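Local coordinates for pseudouridylate synthase RPUSD4, mitochondrial (Homo sapiens, PDB 5UBA), which isomerises uridine to pseudouridine in mitochondrial RNAs, including 16S ribosomal RNA, a modification needed to assemble that RNA into a functional mitochondrial ribosome, at residues G128-P133 / T175-L180; Q171-Q176 / P193-K198; P249-A254 / R277-S282. One frame throughout, in Å; residues are numbered along the deposited sequence. Where two conformers were deposited one is given.

Contact 1: residues G128-P133 / T175-L180; sequences GVVDIP and TQYQVL
Gly128 and Tyr177 face each other through a pair of backbone hydrogen bonds, Gly128 N to Tyr177 O and Tyr177 N to Gly128 O, both 3.0 Å. Two residues on, Val130 and Thr175 repeat the exchange: Val130 N donates to Thr175 O and Thr175 N to Val130 O, each at 2.9 Å. Between these two hydrogen-bonded pairs Val129 and Gln176 form the non-hydrogen-bonded pair, where Val129 CA comes within 3.3 Å of Thr175 O in a CA-H...O contact. The ladder is a short antiparallel one, adding strand 127-130 to strand 175-182 in the mixed sheet of this RluA-family pseudouridine synthase domain. Tyr177, Val130 and Thr175 share the buried face, which helix 200-209 covers; the Thr175 hydroxyl is hydrogen-bonded there to His204. With CG set between its own backbone N and carbonyl carbon (chi1 73°), the Tyr177 ring folds back over Gly128, whose N lies above the ring centre and whose CA makes an off-centre CH-pi contact 4.1 Å from the Tyr177 ring centroid. The ring's hydroxyl bonds to Pro125 O. A leucine in place of Tyr177 would probably leave the Pro125 carbonyl without its hydroxyl partner and Gly128 without its aromatic cover. Val130 CG2 meets Tyr177 CE1 at 4.1 Å, the two side chains crossing nearly at right angles. On the exposed face Val129 lies beside the stem of Gln176.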
ATOM      1  N   GLY A 128     -14.572   0.898  10.699  1.00 19.22           N
ATOM      2  CA  GLY A 128     -15.662   0.446   9.878  1.00 19.90           C
ATOM      3  C   GLY A 128     -15.218  -0.301   8.655  1.00 19.53           C
ATOM      4  O   GLY A 128     -14.133  -0.908   8.644  1.00 19.57           O
ATOM      5  N   VAL A 129     -16.038  -0.251   7.610  0.50 19.93           N
ATOM      6  CA  VAL A 129     -15.747  -0.947   6.367  0.50 20.70           C
ATOM      7  C   VAL A 129     -16.351  -0.188   5.178  0.50 21.13           C
ATOM      8  O   VAL A 129     -17.532   0.166   5.186  0.50 22.22           O
ATOM      9  CB  VAL A 129     -16.233  -2.415   6.432  0.50 21.54           C
ATOM     10  CG1 VAL A 129     -17.741  -2.485   6.612  0.50 21.78           C
ATOM     11  CG2 VAL A 129     -15.788  -3.184   5.206  0.50 21.56           C
ATOM     12  N   VAL A 130     -15.530   0.048   4.155  1.00 19.48           N
ATOM     13  CA  VAL A 130     -15.937   0.728   2.933  1.00 19.46           C
ATOM     14  C   VAL A 130     -16.113  -0.400   1.932  1.00 21.15           C
ATOM     15  O   VAL A 130     -15.181  -1.147   1.652  1.00 20.97           O
ATOM     16  CB  VAL A 130     -14.904   1.763   2.451  1.00 18.69           C
ATOM     17  CG1 VAL A 130     -15.390   2.438   1.169  1.00 19.27           C
ATOM     18  CG2 VAL A 130     -14.610   2.778   3.546  1.00 18.89           C
ATOM     19  N   ASP A 131     -17.333  -0.552   1.406  1.00 23.94           N
ATOM     20  CA  ASP A 131     -17.648  -1.685   0.498  1.00 26.93           C
ATOM     21  C   ASP A 131     -18.226  -1.273  -0.857  1.00 27.97           C
ATOM     22  O   ASP A 131     -18.889  -2.077  -1.534  1.00 33.06           O
ATOM     23  CB  ASP A 131     -18.563  -2.694   1.212  1.00 30.34           C
ATOM     24  CG  ASP A 131     -19.853  -2.080   1.711  1.00 35.25           C
ATOM     25  OD1 ASP A 131     -20.254  -1.003   1.215  1.00 37.73           O
ATOM     26  OD2 ASP A 131     -20.478  -2.692   2.610  1.00 41.82           O
ATOM     27  N   ILE A 132     -17.966  -0.045  -1.262  1.00 27.89           N
ATOM     28  CA  ILE A 132     -18.468   0.494  -2.529  1.00 27.92           C
ATOM     29  C   ILE A 132     -17.631  -0.095  -3.673  1.00 26.98           C
ATOM     30  O   ILE A 132     -16.402  -0.097  -3.610  1.00 25.09           O
ATOM     31  CB  ILE A 132     -18.403   2.043  -2.544  1.00 30.85           C
ATOM     32  CG1 ILE A 132     -19.131   2.641  -1.342  1.00 32.90           C
ATOM     33  CG2 ILE A 132     -19.051   2.604  -3.801  1.00 31.82           C
ATOM     34  N   PRO A 133     -18.284  -0.637  -4.725  1.00 25.95           N
ATOM     35  CA  PRO A 133     -17.494  -1.216  -5.808  1.00 26.48           C
ATOM     36  C   PRO A 133     -16.674  -0.183  -6.544  1.00 26.51           C
ATOM     37  O   PRO A 133     -16.962   1.016  -6.469  1.00 25.51           O
ATOM     38  CB  PRO A 133     -18.530  -1.828  -6.769  1.00 26.99           C
ATOM     39  CG  PRO A 133     -19.842  -1.647  -6.139  1.00 27.01           C
ATOM     40  CD  PRO A 133     -19.721  -0.919  -4.844  1.00 26.65           C
ATOM     41  N   THR A 175     -12.798  -2.830   2.044  1.00 18.12           N
ATOM     42  CA  THR A 175     -11.680  -2.404   2.893  1.00 18.03           C
ATOM     43  C   THR A 175     -12.164  -2.226   4.313  1.00 17.58           C
ATOM     44  O   THR A 175     -13.074  -1.423   4.543  1.00 19.48           O
ATOM     45  CB  THR A 175     -11.160  -1.041   2.401  1.00 18.32           C
ATOM     46  OG1 THR A 175     -10.760  -1.147   1.035  1.00 18.23           O
ATOM     47  CG2 THR A 175      -9.990  -0.562   3.249  1.00 19.76           C
ATOM     48  N   GLN A 176     -11.575  -2.938   5.264  1.00 15.82           N
ATOM     49  CA  GLN A 176     -11.816  -2.692   6.683  1.00 17.13           C
ATOM     50  C   GLN A 176     -10.825  -1.635   7.129  1.00 16.77           C
ATOM     51  O   GLN A 176      -9.679  -1.622   6.660  1.00 17.12           O
ATOM     52  CB  GLN A 176     -11.676  -3.977   7.498  1.00 19.12           C
ATOM     53  CG  GLN A 176     -12.727  -4.984   7.051  1.00 22.11           C
ATOM     54  CD  GLN A 176     -12.660  -6.332   7.724  1.00 25.82           C
ATOM     55  OE1 GLN A 176     -11.881  -6.568   8.655  1.00 30.16           O
ATOM     56  NE2 GLN A 176     -13.517  -7.236   7.261  1.00 29.46           N
ATOM     57  N   TYR A 177     -11.227  -0.775   8.058  1.00 16.54           N
ATOM     58  CA  TYR A 177     -10.319   0.238   8.593  1.00 15.69           C
ATOM     59  C   TYR A 177     -10.533   0.504  10.051  1.00 16.01           C
ATOM     60  O   TYR A 177     -11.626   0.311  10.565  1.00 16.67           O
ATOM     61  CB  TYR A 177     -10.422   1.535   7.806  1.00 15.25           C
ATOM     62  CG  TYR A 177     -11.699   2.296   8.076  1.00 15.77           C
ATOM     63  CD1 TYR A 177     -12.859   2.040   7.354  1.00 16.57           C
ATOM     64  CD2 TYR A 177     -11.733   3.268   9.067  1.00 16.65           C
ATOM     65  CE1 TYR A 177     -14.038   2.738   7.627  1.00 16.24           C
ATOM     66  CE2 TYR A 177     -12.896   3.980   9.330  1.00 16.66           C
ATOM     67  CZ  TYR A 177     -14.037   3.708   8.597  1.00 16.58           C
ATOM     68  OH  TYR A 177     -15.229   4.404   8.874  1.00 17.81           O
ATOM     69  N   GLN A 178      -9.475   0.964  10.707  1.00 16.07           N
ATOM     70  CA  GLN A 178      -9.497   1.319  12.110  1.00 17.29           C
ATOM     71  C   GLN A 178      -8.503   2.435  12.326  1.00 16.02           C
ATOM     72  O   GLN A 178      -7.299   2.256  12.064  1.00 16.02           O
ATOM     73  CB  GLN A 178      -9.063   0.106  12.937  1.00 19.36           C
ATOM     74  CG  GLN A 178      -8.794   0.364  14.400  1.00 21.53           C
ATOM     75  CD  GLN A 178     -10.041   0.660  15.164  1.00 25.15           C
ATOM     76  OE1 GLN A 178     -10.881  -0.222  15.334  1.00 28.80           O
ATOM     77  NE2 GLN A 178     -10.174   1.896  15.646  1.00 27.01           N
ATOM     78  N   VAL A 179      -8.961   3.560  12.841  1.00 15.82           N
ATOM     79  CA  VAL A 179      -8.044   4.607  13.267  1.00 16.02           C
ATOM     80  C   VAL A 179      -7.232   4.107  14.466  1.00 17.45           C
ATOM     81  O   VAL A 179      -7.813   3.602  15.440  1.00 19.30           O
ATOM     82  CB  VAL A 179      -8.785   5.914  13.618  1.00 16.17           C
ATOM     83  CG1 VAL A 179      -7.859   6.894  14.334  1.00 16.58           C
ATOM     84  CG2 VAL A 179      -9.419   6.513  12.368  1.00 16.44           C
ATOM     85  N   LEU A 180      -5.914   4.254  14.396  1.00 16.07           N
ATOM     86  CA  LEU A 180      -4.995   3.894  15.484  1.00 17.72           C
ATOM     87  C   LEU A 180      -4.616   5.078  16.368  1.00 18.45           C
ATOM     88  O   LEU A 180      -4.362   4.915  17.568  1.00 20.88           O
ATOM     89  CB  LEU A 180      -3.716   3.312  14.904  1.00 18.45           C
ATOM     90  CG  LEU A 180      -3.862   2.021  14.104  1.00 19.01           C
ATOM     91  CD1 LEU A 180      -2.494   1.603  13.568  1.00 19.25           C
ATOM     92  CD2 LEU A 180      -4.536   0.941  14.954  1.00 20.89           C
TER

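Contact 2: residues Q171-Q176 / P193-K198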
ATOM      1  N   GLN A 171     -16.146  -3.799  -9.919  1.00 31.36           N
ATOM      2  CA  GLN A 171     -15.514  -4.891  -9.198  1.00 30.83           C
ATOM      3  C   GLN A 171     -15.830  -4.744  -7.714  1.00 28.51           C
ATOM      4  O   GLN A 171     -15.770  -3.638  -7.164  1.00 25.71           O
ATOM      5  CB  GLN A 171     -14.001  -4.869  -9.414  1.00 32.85           C
ATOM      6  CG  GLN A 171     -13.545  -4.763 -10.876  1.00 35.93           C
ATOM      7  CD  GLN A 171     -12.220  -4.023 -11.022  1.00 37.21           C
ATOM      8  OE1 GLN A 171     -11.158  -4.562 -10.720  1.00 39.63           O
ATOM      9  NE2 GLN A 171     -12.281  -2.777 -11.464  1.00 40.11           N
ATOM     10  N   VAL A 172     -16.148  -5.869  -7.077  1.00 25.27           N
ATOM     11  CA  VAL A 172     -16.429  -5.918  -5.640  1.00 24.93           C
ATOM     12  C   VAL A 172     -15.149  -5.467  -4.923  1.00 22.78           C
ATOM     13  O   VAL A 172     -14.068  -5.912  -5.281  1.00 23.27           O
ATOM     14  CB  VAL A 172     -16.838  -7.341  -5.202  1.00 26.36           C
ATOM     15  CG1 VAL A 172     -16.994  -7.427  -3.690  1.00 27.45           C
ATOM     16  CG2 VAL A 172     -18.138  -7.742  -5.906  1.00 27.94           C
ATOM     17  N   ALA A 173     -15.298  -4.533  -3.980  1.00 22.42           N
ATOM     18  CA  ALA A 173     -14.156  -3.951  -3.269  1.00 21.85           C
ATOM     19  C   ALA A 173     -14.566  -3.705  -1.832  1.00 19.79           C
ATOM     20  O   ALA A 173     -15.559  -3.021  -1.571  1.00 21.81           O
ATOM     21  CB  ALA A 173     -13.739  -2.648  -3.935  1.00 22.48           C
ATOM     22  N   VAL A 174     -13.801  -4.267  -0.897  1.00 19.05           N
ATOM     23  CA  VAL A 174     -14.080  -4.177   0.517  1.00 19.39           C
ATOM     24  C   VAL A 174     -12.781  -3.906   1.265  1.00 18.28           C
ATOM     25  O   VAL A 174     -11.813  -4.665   1.163  1.00 18.54           O
ATOM     26  CB  VAL A 174     -14.667  -5.489   1.015  1.00 20.28           C
ATOM     27  CG1 VAL A 174     -14.926  -5.434   2.505  1.00 21.12           C
ATOM     28  CG2 VAL A 174     -15.931  -5.805   0.222  1.00 21.42           C
ATOM     29  N   THR A 175     -12.798  -2.830   2.044  1.00 18.12           N
ATOM     30  CA  THR A 175     -11.680  -2.404   2.893  1.00 18.03           C
ATOM     31  C   THR A 175     -12.164  -2.226   4.313  1.00 17.58           C
ATOM     32  O   THR A 175     -13.074  -1.423   4.543  1.00 19.48           O
ATOM     33  CB  THR A 175     -11.160  -1.041   2.401  1.00 18.32           C
ATOM     34  OG1 THR A 175     -10.760  -1.147   1.035  1.00 18.23           O
ATOM     35  CG2 THR A 175      -9.990  -0.562   3.249  1.00 19.76           C
ATOM     36  N   GLN A 176     -11.575  -2.938   5.264  1.00 15.82           N
ATOM     37  CA  GLN A 176     -11.816  -2.692   6.683  1.00 17.13           C
ATOM     38  C   GLN A 176     -10.825  -1.635   7.129  1.00 16.77           C
ATOM     39  O   GLN A 176      -9.679  -1.622   6.660  1.00 17.12           O
ATOM     40  CB  GLN A 176     -11.676  -3.977   7.498  1.00 19.12           C
ATOM     41  CG  GLN A 176     -12.727  -4.984   7.051  1.00 22.11           C
ATOM     42  CD  GLN A 176     -12.660  -6.332   7.724  1.00 25.82           C
ATOM     43  OE1 GLN A 176     -11.881  -6.568   8.655  1.00 30.16           O
ATOM     44  NE2 GLN A 176     -13.517  -7.236   7.261  1.00 29.46           N
ATOM     45  N   PRO A 193      -7.437  -4.480   3.238  1.00 17.73           N
ATOM     46  CA  PRO A 193      -8.180  -4.779   2.015  1.00 17.86           C
ATOM     47  C   PRO A 193      -8.541  -6.277   2.060  1.00 19.70           C
ATOM     48  O   PRO A 193      -7.660  -7.136   2.279  1.00 19.64           O
ATOM     49  CB  PRO A 193      -7.200  -4.436   0.899  1.00 18.92           C
ATOM     50  CG  PRO A 193      -5.843  -4.589   1.528  1.00 18.61           C
ATOM     51  CD  PRO A 193      -5.978  -4.353   2.998  1.00 18.15           C
ATOM     52  N   ILE A 194      -9.832  -6.583   1.971  1.00 18.27           N
ATOM     53  CA  ILE A 194     -10.280  -7.967   1.946  1.00 20.41           C
ATOM     54  C   ILE A 194     -10.172  -8.476   0.527  1.00 18.95           C
ATOM     55  O   ILE A 194      -9.651  -9.570   0.283  1.00 19.94           O
ATOM     56  CB  ILE A 194     -11.735  -8.094   2.445  1.00 20.99           C
ATOM     57  CG1 ILE A 194     -11.861  -7.532   3.875  1.00 22.13           C
ATOM     58  CG2 ILE A 194     -12.205  -9.540   2.328  1.00 21.38           C
ATOM     59  CD1 ILE A 194     -10.996  -8.192   4.932  1.00 22.99           C
ATOM     60  N   THR A 195     -10.655  -7.657  -0.400  1.00 19.22           N
ATOM     61  CA  THR A 195     -10.423  -7.830  -1.830  1.00 19.98           C
ATOM     62  C   THR A 195      -9.047  -7.275  -2.201  1.00 21.91           C
ATOM     63  O   THR A 195      -8.277  -6.876  -1.322  1.00 23.69           O
ATOM     64  CB  THR A 195     -11.522  -7.110  -2.596  1.00 20.32           C
ATOM     65  OG1 THR A 195     -11.566  -5.742  -2.159  1.00 20.24           O
ATOM     66  CG2 THR A 195     -12.885  -7.732  -2.314  1.00 21.62           C
ATOM     67  N   GLY A 196      -8.714  -7.320  -3.490  1.00 22.19           N
ATOM     68  CA  GLY A 196      -7.388  -6.930  -3.965  1.00 23.59           C
ATOM     69  C   GLY A 196      -7.436  -6.109  -5.223  1.00 23.32           C
ATOM     70  O   GLY A 196      -6.670  -6.363  -6.146  1.00 28.73           O
ATOM     71  N   ILE A 197      -8.313  -5.109  -5.240  1.00 21.35           N
ATOM     72  CA  ILE A 197      -8.584  -4.301  -6.436  1.00 21.79           C
ATOM     73  C   ILE A 197      -7.555  -3.178  -6.498  1.00 21.99           C
ATOM     74  O   ILE A 197      -7.172  -2.618  -5.470  1.00 21.09           O
ATOM     75  CB  ILE A 197     -10.019  -3.728  -6.400  1.00 22.44           C
ATOM     76  CG1 ILE A 197     -11.061  -4.876  -6.417  1.00 23.68           C
ATOM     77  CG2 ILE A 197     -10.279  -2.749  -7.532  1.00 23.30           C
ATOM     78  CD1 ILE A 197     -10.895  -5.865  -7.547  1.00 25.62           C
ATOM     79  N   LYS A 198      -7.121  -2.855  -7.716  1.00 22.77           N
ATOM     80  CA  LYS A 198      -6.134  -1.802  -7.954  1.00 23.19           C
ATOM     81  C   LYS A 198      -6.519  -0.479  -7.287  1.00 20.27           C
ATOM     82  O   LYS A 198      -7.641   0.032  -7.472  1.00 21.49           O
ATOM     83  CB  LYS A 198      -6.005  -1.606  -9.469  1.00 25.79           C
ATOM     84  CG  LYS A 198      -5.076  -0.483  -9.918  1.00 27.72           C
ATOM     85  CD  LYS A 198      -3.645  -0.745  -9.522  1.00 31.18           C
ATOM     86  CE  LYS A 198      -2.695   0.092 -10.363  1.00 33.86           C
ATOM     87  NZ  LYS A 198      -1.308  -0.337 -10.072  1.00 35.68           N
TER
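Val174 joins the two segments through both of its backbone polar groups. Its N-H points almost straight at the Thr195 hydroxyl, Val174 N to Thr195 OG1 being 3.0 Å with 167° at the hydrogen, while its carbonyl accepts a bond from the residue before that threonine, Ile194 N to Val174 O, 2.9 Å. Thr195 can stand in for a backbone acceptor because chi1 of 55° sets OG1 between its own N and carbonyl carbon; the same oxygen is hydrogen-bonded to Gln200 of helix 200-209. Thr175 and Pro193 pair without hydrogen bonds, and beyond them the loop leaves regular strand geometry.

The apolar contacts flank these bonds. Val174 CG1 packs on Ile194 CG1 at 4.0 Å, and the extended Gln176 side chain carries its amide across the same isoleucine at a slant, Gln176 NE2 lying 3.6 Å from Ile194 CD1. Towards the far end, the Gln171 chain bends at chi2 and brings OE1 to within 3.4 Å of Ile197 CD1, and Ile197 CG1 lies 3.4 Å from Val172 O.

Lys198, near the end of the loop, forms a salt bridge with Asp83, the active-site residue inferred by similarity. A side-chain hydroxyl thus takes over where strand pairing stops, and the same oxygen, bonded to Val174 N and Gln200, ties the loop leading to Lys198 to the residues before strand 175-182 and to the following helix.

Contact 3: residues P249-A254 / R277-S282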
ATOM      1  N   PRO A 249       5.771  12.433  -0.508  1.00 15.70           N
ATOM      2  CA  PRO A 249       5.476  11.073  -0.982  1.00 15.02           C
ATOM      3  C   PRO A 249       4.168  10.533  -0.431  1.00 13.92           C
ATOM      4  O   PRO A 249       3.704  10.954   0.629  1.00 13.76           O
ATOM      5  CB  PRO A 249       6.610  10.244  -0.423  1.00 15.27           C
ATOM      6  CG  PRO A 249       6.969  10.946   0.834  1.00 16.13           C
ATOM      7  CD  PRO A 249       6.841  12.407   0.500  1.00 15.58           C
ATOM      8  N   LEU A 250       3.593   9.574  -1.133  1.00 14.32           N
ATOM      9  CA  LEU A 250       2.494   8.795  -0.542  1.00 13.87           C
ATOM     10  C   LEU A 250       2.951   8.126   0.754  1.00 14.41           C
ATOM     11  O   LEU A 250       4.099   7.707   0.870  1.00 14.55           O
ATOM     12  CB  LEU A 250       2.033   7.732  -1.521  1.00 13.93           C
ATOM     13  CG  LEU A 250       0.700   7.059  -1.200  1.00 14.39           C
ATOM     14  CD1 LEU A 250      -0.493   7.994  -1.409  1.00 14.63           C
ATOM     15  CD2 LEU A 250       0.580   5.823  -2.070  1.00 14.59           C
ATOM     16  N   HIS A 251       2.052   8.062   1.744  1.00 13.20           N
ATOM     17  CA  HIS A 251       2.293   7.432   3.040  1.00 13.17           C
ATOM     18  C   HIS A 251       1.398   6.202   3.163  1.00 13.29           C
ATOM     19  O   HIS A 251       0.402   6.202   3.892  1.00 13.71           O
ATOM     20  CB  HIS A 251       2.043   8.402   4.199  1.00 13.41           C
ATOM     21  CG  HIS A 251       3.089   9.466   4.329  1.00 13.39           C
ATOM     22  ND1 HIS A 251       3.336  10.393   3.342  1.00 14.66           N
ATOM     23  CD2 HIS A 251       3.919   9.756   5.348  1.00 13.89           C
ATOM     24  CE1 HIS A 251       4.302  11.207   3.756  1.00 13.69           C
ATOM     25  NE2 HIS A 251       4.686  10.825   4.955  1.00 14.37           N
ATOM     26  N   LEU A 252       1.790   5.136   2.478  1.00 12.52           N
ATOM     27  CA  LEU A 252       1.057   3.851   2.484  1.00 13.17           C
ATOM     28  C   LEU A 252       2.042   2.699   2.611  1.00 13.15           C
ATOM     29  O   LEU A 252       2.827   2.461   1.692  1.00 14.03           O
ATOM     30  CB  LEU A 252       0.201   3.711   1.238  1.00 13.98           C
ATOM     31  CG  LEU A 252      -0.594   2.400   1.094  1.00 13.73           C
ATOM     32  CD1 LEU A 252      -1.582   2.238   2.245  1.00 13.87           C
ATOM     33  CD2 LEU A 252      -1.339   2.357  -0.224  1.00 14.50           C
ATOM     34  N   HIS A 253       2.007   2.025   3.750  1.00 12.65           N
ATOM     35  CA  HIS A 253       2.964   0.992   4.130  1.00 12.27           C
ATOM     36  C   HIS A 253       2.269  -0.364   4.328  1.00 12.27           C
ATOM     37  O   HIS A 253       1.295  -0.461   5.091  1.00 12.31           O
ATOM     38  CB  HIS A 253       3.630   1.413   5.428  1.00 12.95           C
ATOM     39  CG  HIS A 253       4.627   0.433   5.957  1.00 13.27           C
ATOM     40  ND1 HIS A 253       5.804   0.113   5.292  1.00 13.90           N
ATOM     41  CD2 HIS A 253       4.630  -0.281   7.103  1.00 13.73           C
ATOM     42  CE1 HIS A 253       6.490  -0.734   6.034  1.00 14.24           C
ATOM     43  NE2 HIS A 253       5.804  -1.002   7.131  1.00 14.04           N
ATOM     44  N   ALA A 254       2.812  -1.393   3.667  1.00 11.96           N
ATOM     45  CA  ALA A 254       2.375  -2.774   3.887  1.00 12.19           C
ATOM     46  C   ALA A 254       3.065  -3.241   5.169  1.00 12.56           C
ATOM     47  O   ALA A 254       4.248  -3.617   5.192  1.00 13.27           O
ATOM     48  CB  ALA A 254       2.742  -3.643   2.689  1.00 12.01           C
ATOM     49  N   ARG A 277      11.609   5.535   7.510  0.50 18.98           N
ATOM     50  CA  ARG A 277      11.969   6.709   8.297  0.50 18.84           C
ATOM     51  C   ARG A 277      11.155   7.962   7.912  0.50 18.31           C
ATOM     52  O   ARG A 277      10.759   8.729   8.800  0.50 18.72           O
ATOM     53  CB  ARG A 277      13.474   6.950   8.222  0.50 19.28           C
ATOM     54  CG  ARG A 277      14.258   5.963   9.071  0.50 20.65           C
ATOM     55  CD  ARG A 277      14.031   6.168  10.558  0.50 20.93           C
ATOM     56  N   PHE A 278      10.842   8.157   6.628  1.00 17.57           N
ATOM     57  CA  PHE A 278      10.033   9.321   6.223  1.00 16.97           C
ATOM     58  C   PHE A 278       8.632   9.326   6.851  1.00 16.28           C
ATOM     59  O   PHE A 278       8.061  10.358   7.183  1.00 17.16           O
ATOM     60  CB  PHE A 278       9.941   9.509   4.715  1.00 16.97           C
ATOM     61  CG  PHE A 278       8.977   8.591   4.010  1.00 16.77           C
ATOM     62  CD1 PHE A 278       7.651   8.959   3.803  1.00 17.10           C
ATOM     63  CD2 PHE A 278       9.413   7.388   3.487  1.00 17.48           C
ATOM     64  CE1 PHE A 278       6.777   8.124   3.118  1.00 16.50           C
ATOM     65  CE2 PHE A 278       8.532   6.536   2.818  1.00 18.14           C
ATOM     66  CZ  PHE A 278       7.215   6.929   2.630  1.00 17.20           C
ATOM     67  N   PHE A 279       8.078   8.135   6.967  1.00 15.11           N
ATOM     68  CA  PHE A 279       6.745   7.947   7.520  1.00 14.42           C
ATOM     69  C   PHE A 279       6.802   8.192   9.020  1.00 14.49           C
ATOM     70  O   PHE A 279       5.940   8.881   9.564  1.00 15.20           O
ATOM     71  CB  PHE A 279       6.285   6.510   7.125  1.00 13.66           C
ATOM     72  CG  PHE A 279       4.805   6.185   7.339  1.00 14.13           C
ATOM     73  CD1 PHE A 279       4.138   6.384   8.560  1.00 14.43           C
ATOM     74  CD2 PHE A 279       4.111   5.556   6.313  1.00 13.75           C
ATOM     75  CE1 PHE A 279       2.803   6.006   8.714  1.00 14.66           C
ATOM     76  CE2 PHE A 279       2.786   5.163   6.479  1.00 14.17           C
ATOM     77  CZ  PHE A 279       2.146   5.385   7.669  1.00 14.67           C
ATOM     78  N   VAL A 280       7.809   7.629   9.687  1.00 14.75           N
ATOM     79  CA  VAL A 280       8.048   7.893  11.114  1.00 16.71           C
ATOM     80  C   VAL A 280       8.155   9.404  11.377  1.00 16.73           C
ATOM     81  O   VAL A 280       7.574   9.912  12.357  1.00 17.19           O
ATOM     82  CB  VAL A 280       9.301   7.182  11.617  1.00 18.72           C
ATOM     83  CG1 VAL A 280       9.605   7.579  13.056  1.00 19.82           C
ATOM     84  CG2 VAL A 280       9.122   5.667  11.535  1.00 19.22           C
ATOM     85  N   HIS A 281       8.879  10.102  10.508  0.50 16.40           N
ATOM     86  CA  HIS A 281       9.073  11.553  10.638  0.50 17.23           C
ATOM     87  C   HIS A 281       7.749  12.286  10.528  0.50 16.93           C
ATOM     88  O   HIS A 281       7.422  13.109  11.387  0.50 17.18           O
ATOM     89  CB  HIS A 281      10.050  12.061   9.581  0.50 18.08           C
ATOM     90  CG  HIS A 281      10.354  13.523   9.694  0.50 18.36           C
ATOM     91  ND1 HIS A 281      11.152  14.040  10.691  0.50 20.97           N
ATOM     92  CD2 HIS A 281       9.976  14.569   8.928  0.50 19.76           C
ATOM     93  CE1 HIS A 281      11.242  15.350  10.537  0.50 19.47           C
ATOM     94  NE2 HIS A 281      10.545  15.696   9.472  0.50 18.65           N
ATOM     95  N   SER A 282       6.971  11.977   9.494  1.00 16.37           N
ATOM     96  CA  SER A 282       5.645  12.599   9.309  1.00 16.97           C
ATOM     97  C   SER A 282       4.718  12.330  10.521  1.00 16.37           C
ATOM     98  O   SER A 282       4.010  13.223  10.974  1.00 17.05           O
ATOM     99  CB  SER A 282       4.985  12.095   8.038  1.00 17.17           C
ATOM    100  OG  SER A 282       5.696  12.525   6.893  1.00 16.95           O
TER
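His251 extends its imidazole to two phenylalanines of helix 277-285, and the three rings form an aromatic cluster. Phe278 presents its edge to one face of the imidazole in a T-shaped arrangement, with Phe278 CE1 above the ring centre, the centroids of the His251 and Phe278 rings 5.1 Å apart and the planes at 76°. Phe279 lies oblique to the histidine, its plane turned 51° from the imidazole and its face under His251 CD2.

The polar edge of the imidazole is held at both nitrogens. His251 NE2 and Ser282 OG share a hydrogen bond of 2.8 Å, with the hydroxyl near the ring plane, and His251 ND1 gives a weak bond to Pro249 O, 2.8 Å long but strongly bent; Leu214 O is a further weak partner of this nitrogen. Together with the aromatic edge over one face, these bonds probably restrict rotation of the buried ring.

The contact joins the residues leading into strand 252-259, and its start, to a helix near the end of the modelled chain. In the RluA-type catalytic fold this is an interior strand of the mixed sheet, paired with strands 86-87, 112-120 and 269-272, and Ile118 of strand 112-120 touches both His251 and Phe279.

Phe278 reaches the loop before the strand because its CG sits between the backbone N and carbonyl carbon (chi1 78°). Its CE1 atom meets Pro249 CG at 3.6 Å, the two side chains running past one another in opposite directions, and the ring edge also approaches the carbonyl of Leu250, with Phe278 CE1 to Leu250 O at 3.5 Å. Tyr43 adds another edge-to-face partner for Phe278. Farther along the strand, Phe279 CE2 touches His253 CB at 4.0 Å, while the His253 imidazole is hydrogen-bonded to Thr87 and Cys273.

Overall arrangement
Contacts 1 and 2 are neighbours, their centres 10 Å apart, and share Thr175 and Gln176 at the start of strand 175-182. Contact 1 pairs this strand with strand 127-130, whereas contact 2 links its beginning and the preceding residues to the loop between strand 186-193 and helix 200-209. They also touch directly, Ile132 O packing on Ala173. Contact 3 comes later in the chain, about 20 Å from contact 1 and 22 Å from contact 2 between centres, where the lead-in to strand 252-259 of the same mixed sheet meets helix 277-285. Contacts 2 and 3 lie on opposite sides of the chain's centre, yet each approaches Asp83, the probable catalytic residue, through Lys198 and near Leu252 respectively.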